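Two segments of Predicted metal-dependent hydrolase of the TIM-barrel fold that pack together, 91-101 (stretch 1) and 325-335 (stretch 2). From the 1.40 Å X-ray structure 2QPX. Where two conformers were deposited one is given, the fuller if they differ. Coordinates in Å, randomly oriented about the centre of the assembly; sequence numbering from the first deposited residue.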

# COMPACT_ATOMS: atom_id res chain seq x y z
N GLY A 91 -17.04 27.80 -13.60
CA GLY A 91 -17.93 28.52 -12.71
C GLY A 91 -18.73 27.59 -11.83
O GLY A 91 -18.91 27.88 -10.65
N HIS A 92 -19.20 26.46 -12.36
CA HIS A 92 -20.02 25.55 -11.57
C HIS A 92 -19.28 25.08 -10.31
O HIS A 92 -19.85 25.00 -9.21
N PHE A 93 -17.99 24.76 -10.49
CA PHE A 93 -17.18 24.22 -9.40
C PHE A 93 -16.48 25.29 -8.56
O PHE A 93 -15.82 24.98 -7.60
N HIS A 94 -16.63 26.56 -8.95
CA HIS A 94 -16.10 27.74 -8.25
C HIS A 94 -14.55 27.77 -8.32
O HIS A 94 -13.90 28.18 -7.37
N PHE A 95 -13.97 27.35 -9.44
CA PHE A 95 -12.55 27.62 -9.65
C PHE A 95 -12.32 29.12 -9.64
O PHE A 95 -13.06 29.88 -10.27
N LYS A 96 -11.28 29.56 -8.93
CA LYS A 96 -10.93 30.99 -8.90
C LYS A 96 -9.56 31.33 -9.45
O LYS A 96 -9.29 32.49 -9.73
N GLU A 97 -8.67 30.35 -9.62
CA GLU A 97 -7.35 30.61 -10.22
C GLU A 97 -6.77 29.28 -10.69
O GLU A 97 -7.00 28.28 -10.04
N LEU A 98 -6.01 29.33 -11.79
CA LEU A 98 -5.23 28.21 -12.29
C LEU A 98 -3.77 28.56 -12.28
O LEU A 98 -3.38 29.61 -12.80
N LEU A 99 -2.93 27.67 -11.74
CA LEU A 99 -1.48 27.78 -11.88
C LEU A 99 -1.03 26.67 -12.83
O LEU A 99 -1.07 25.49 -12.48
N ILE A 100 -0.62 27.06 -14.03
CA ILE A 100 -0.31 26.14 -15.12
C ILE A 100 1.21 25.91 -15.23
O ILE A 100 2.00 26.85 -15.35
N ASP A 101 1.58 24.64 -15.14
CA ASP A 101 2.94 24.18 -15.44
C ASP A 101 3.10 24.27 -16.97
O ASP A 101 2.54 23.47 -17.72
N MSE A 325 -11.86 17.60 -17.75
CA MSE A 325 -10.89 16.98 -16.87
C MSE A 325 -10.74 17.83 -15.62
O MSE A 325 -10.55 17.29 -14.53
N TYR A 326 -10.78 19.16 -15.77
CA TYR A 326 -10.81 20.02 -14.61
C TYR A 326 -12.07 19.78 -13.75
O TYR A 326 -11.99 19.65 -12.49
N GLY A 327 -13.22 19.76 -14.40
CA GLY A 327 -14.49 19.56 -13.70
C GLY A 327 -14.55 18.25 -12.94
O GLY A 327 -15.06 18.21 -11.81
N LEU A 328 -14.10 17.17 -13.58
CA LEU A 328 -14.18 15.85 -12.91
C LEU A 328 -13.32 15.80 -11.64
O LEU A 328 -13.73 15.29 -10.61
N ALA A 329 -12.14 16.42 -11.71
CA ALA A 329 -11.27 16.51 -10.55
C ALA A 329 -11.97 17.24 -9.44
O ALA A 329 -11.96 16.81 -8.28
N ALA A 330 -12.54 18.39 -9.78
CA ALA A 330 -13.27 19.19 -8.79
C ALA A 330 -14.45 18.43 -8.16
O ALA A 330 -14.65 18.44 -6.92
N ARG A 331 -15.22 17.77 -8.99
CA ARG A 331 -16.39 17.05 -8.50
C ARG A 331 -15.98 15.92 -7.57
O ARG A 331 -16.56 15.78 -6.48
N GLN A 332 -14.98 15.13 -7.98
CA GLN A 332 -14.61 13.98 -7.16
C GLN A 332 -13.93 14.42 -5.87
O GLN A 332 -14.12 13.81 -4.81
N PHE A 333 -13.11 15.46 -5.93
CA PHE A 333 -12.46 15.98 -4.74
C PHE A 333 -13.47 16.59 -3.76
O PHE A 333 -13.43 16.33 -2.56
N LYS A 334 -14.39 17.40 -4.27
CA LYS A 334 -15.40 18.01 -3.40
C LYS A 334 -16.27 16.92 -2.76
O LYS A 334 -16.58 16.99 -1.56
N GLN A 335 -16.64 15.88 -3.51
CA GLN A 335 -17.37 14.73 -2.94
C GLN A 335 -16.56 14.05 -1.83
O GLN A 335 -17.12 13.68 -0.76

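The contact between the two stretches centres on Phe-93, which buries more surface against the helix of 325-335 than any other residue here. Its CA lies 6.4 Å from the CA of Ala-330, the nearest CA pair across the stretches. The CA-to-CB bond of Phe-93 points toward the helix, and with chi1 in the m well (-66°) and chi2 at -72° the ring lies along the helix surface across Gly-327, Ala-330 and Arg-331. Phe-93 CG is 3.6 Å from Ala-330 CB, while farther out on the ring Phe-93 CE1 lies 3.6 Å from Arg-331 CB. At the ring tip, Phe-93 CZ is 3.6 Å from Gly-327 O, which sits over one face of the ring. That oxygen already accepts the helical hydrogen bond from Arg-331 N (2.9 Å), so the ring covers a carbonyl whose polar needs are met. Gly-327 leaves room for this ring: a CB built at its ideal position would lie a tight 3.3 Å from Phe-93 CE2.

Ala-330 also serves a second aromatic residue. Its methyl group points toward stretch 1 and meets Phe-95 as well as Phe-93, with Phe-95 CE1 3.6 Å from Ala-330 CB. Phe-95, at the start of the strand, likewise takes an m rotamer (chi1 -77°, chi2 82°) and points toward the helix. Its ring reaches the turn beginning at Tyr-326, where Phe-95 CZ lies 3.4 Å from Tyr-326 O, with the oxygen at the ring edge, near its plane.

Farther along the strand, the contact continues against the side chain of Tyr-326 (m, chi1 -79°), which points toward stretch 1 from the helix. Phe-95 CE2 approaches the edge of the tyrosine ring, 4.0 Å from Tyr-326 CD2. Leu-98, with chi1 m and chi2 t, also points toward the helix and brings its CD2 to 4.0 Å from Tyr-326 CE2. Ile-100 starts sideways, but its side chain ends nearer the helix, leaving Ile-100 CG1 4.4 Å from Tyr-326 OH, a hydroxyl that is hydrogen-bonded elsewhere in the structure. Leu-99, between Leu-98 and Ile-100, points away.

The polar edge lies beside Phe-93. Lys-334 points toward stretch 1 and, after an m chi1 (-79°), continues with three t torsions, an extended chain that carries its ammonium group to the backbone of stretch 1. There Lys-334 NZ donates a hydrogen bond to Phe-93 O at 3.1 Å, next to His-94, whose positive phi belongs to a Schellman motif. Water 1 extends the link: it accepts from Lys-334 NZ at 3.1 Å and donates to His-92 O at 3.0 Å. Arg-331 leaves the helix sideways, with chi1 and chi2 t and chi3 m in the conformer given. Water 2 forms a second bridge, 3.0 Å from His-92 NE2 and accepting from Arg-331 NH2 at 3.2 Å. The imidazole (chi1 t, 176°) thus connects to the guanidinium through solvent, while His-92 NE2 and Arg-331 NH2 themselves stand 3.7 Å apart.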

# COMPACT_ATOMS: atom_id res chain seq x y z
CB HIS A 92 -20.48 24.36 -12.43
CG HIS A 92 -21.25 23.33 -11.66
ND1 HIS A 92 -22.62 23.41 -11.47
CD2 HIS A 92 -20.84 22.21 -11.02
CE1 HIS A 92 -23.01 22.39 -10.73
NE2 HIS A 92 -21.95 21.65 -10.44
CB PHE A 93 -16.19 23.21 -9.97
CG PHE A 93 -16.87 22.00 -10.52
CD1 PHE A 93 -17.45 21.07 -9.64
CD2 PHE A 93 -17.04 21.81 -11.88
CE1 PHE A 93 -18.12 19.95 -10.14
CE2 PHE A 93 -17.69 20.71 -12.38
CZ PHE A 93 -18.24 19.76 -11.50
CB HIS A 94 -16.64 27.82 -6.80
CG HIS A 94 -18.11 28.08 -6.71
ND1 HIS A 94 -18.60 29.29 -6.30
CD2 HIS A 94 -19.18 27.31 -7.00
CE1 HIS A 94 -19.93 29.26 -6.33
NE2 HIS A 94 -20.31 28.07 -6.77
CB PHE A 95 -12.08 27.07 -10.99
CG PHE A 95 -11.86 25.57 -11.06
CD1 PHE A 95 -12.91 24.70 -11.27
CD2 PHE A 95 -10.58 25.03 -10.96
CE1 PHE A 95 -12.71 23.35 -11.44
CE2 PHE A 95 -10.39 23.67 -11.13
CZ PHE A 95 -11.43 22.82 -11.33
CB LYS A 96 -11.09 31.55 -7.48
CG LYS A 96 -12.54 31.53 -6.97
CD LYS A 96 -13.48 32.37 -7.81
CE LYS A 96 -14.90 32.26 -7.22
NZ LYS A 96 -15.82 33.13 -7.97
CB GLU A 97 -6.41 31.29 -9.24
CG GLU A 97 -5.14 31.84 -9.89
CD GLU A 97 -4.20 32.50 -8.95
OE1 GLU A 97 -4.18 32.12 -7.76
OE2 GLU A 97 -3.47 33.41 -9.43
CB LEU A 98 -5.63 27.87 -13.71
CG LEU A 98 -7.13 27.60 -13.99
CD1 LEU A 98 -7.29 27.22 -15.49
CD2 LEU A 98 -7.81 26.65 -13.01
CB LEU A 99 -0.78 27.70 -10.52
CG LEU A 99 -1.36 28.51 -9.36
CD1 LEU A 99 -0.49 28.41 -8.10
CD2 LEU A 99 -1.57 29.96 -9.78
CB ILE A 100 -0.83 26.64 -16.47
CG1 ILE A 100 -2.38 26.54 -16.48
CG2 ILE A 100 -0.18 25.89 -17.63
CD1 ILE A 100 -3.08 27.01 -17.74
CB ASP A 101 3.11 22.75 -14.92
CG ASP A 101 4.37 22.06 -15.44
OD1 ASP A 101 5.19 22.61 -16.20
OD2 ASP A 101 4.47 20.90 -15.04
CB MSE A 325 -9.55 16.79 -17.58
CG MSE A 325 -8.48 16.05 -16.76
SE MSE A 325 -6.96 15.57 -17.82
CE MSE A 325 -5.89 14.71 -16.41
CB TYR A 326 -10.81 21.49 -15.05
CG TYR A 326 -9.44 22.04 -15.47
CD1 TYR A 326 -8.96 21.93 -16.76
CD2 TYR A 326 -8.61 22.65 -14.52
CE1 TYR A 326 -7.72 22.43 -17.11
CE2 TYR A 326 -7.37 23.17 -14.86
CZ TYR A 326 -6.95 23.07 -16.15
OH TYR A 326 -5.72 23.61 -16.44
CB LEU A 328 -13.84 14.70 -13.84
CG LEU A 328 -14.06 13.28 -13.28
CD1 LEU A 328 -15.48 13.10 -12.86
CD2 LEU A 328 -13.67 12.23 -14.33
CB ALA A 329 -9.91 17.24 -10.92
CB ALA A 330 -13.73 20.52 -9.42
CB ARG A 331 -17.25 16.50 -9.63
CG ARG A 331 -18.49 15.81 -9.06
CD ARG A 331 -19.54 15.61 -10.11
NE ARG A 331 -20.21 16.87 -10.43
CZ ARG A 331 -20.99 17.05 -11.50
NH1 ARG A 331 -21.21 16.07 -12.35
NH2 ARG A 331 -21.54 18.23 -11.70
CB GLN A 332 -13.70 13.01 -7.92
CG GLN A 332 -14.34 12.43 -9.17
CD GLN A 332 -15.71 11.82 -8.96
OE1 GLN A 332 -16.71 12.50 -9.17
NE2 GLN A 332 -15.76 10.57 -8.45
CB PHE A 333 -11.37 16.97 -5.13
CG PHE A 333 -10.41 17.31 -4.01
CD1 PHE A 333 -9.34 16.47 -3.72
CD2 PHE A 333 -10.57 18.44 -3.27
CE1 PHE A 333 -8.45 16.77 -2.73
CE2 PHE A 333 -9.67 18.76 -2.25
CZ PHE A 333 -8.61 17.94 -1.99
CB LYS A 334 -16.22 19.05 -4.14
CG LYS A 334 -15.48 20.37 -4.28
CD LYS A 334 -16.37 21.49 -4.84
CE LYS A 334 -15.73 22.84 -4.56
NZ LYS A 334 -16.64 24.03 -4.81
CB GLN A 335 -17.74 13.73 -4.02
CG GLN A 335 -18.45 12.51 -3.50
CD GLN A 335 -18.83 11.54 -4.60
OE1 GLN A 335 -20.03 11.34 -4.92
NE2 GLN A 335 -17.82 10.95 -5.20
O HOH W 1 -19.09 23.71 -6.63
O HOH W 2 -21.43 19.29 -8.69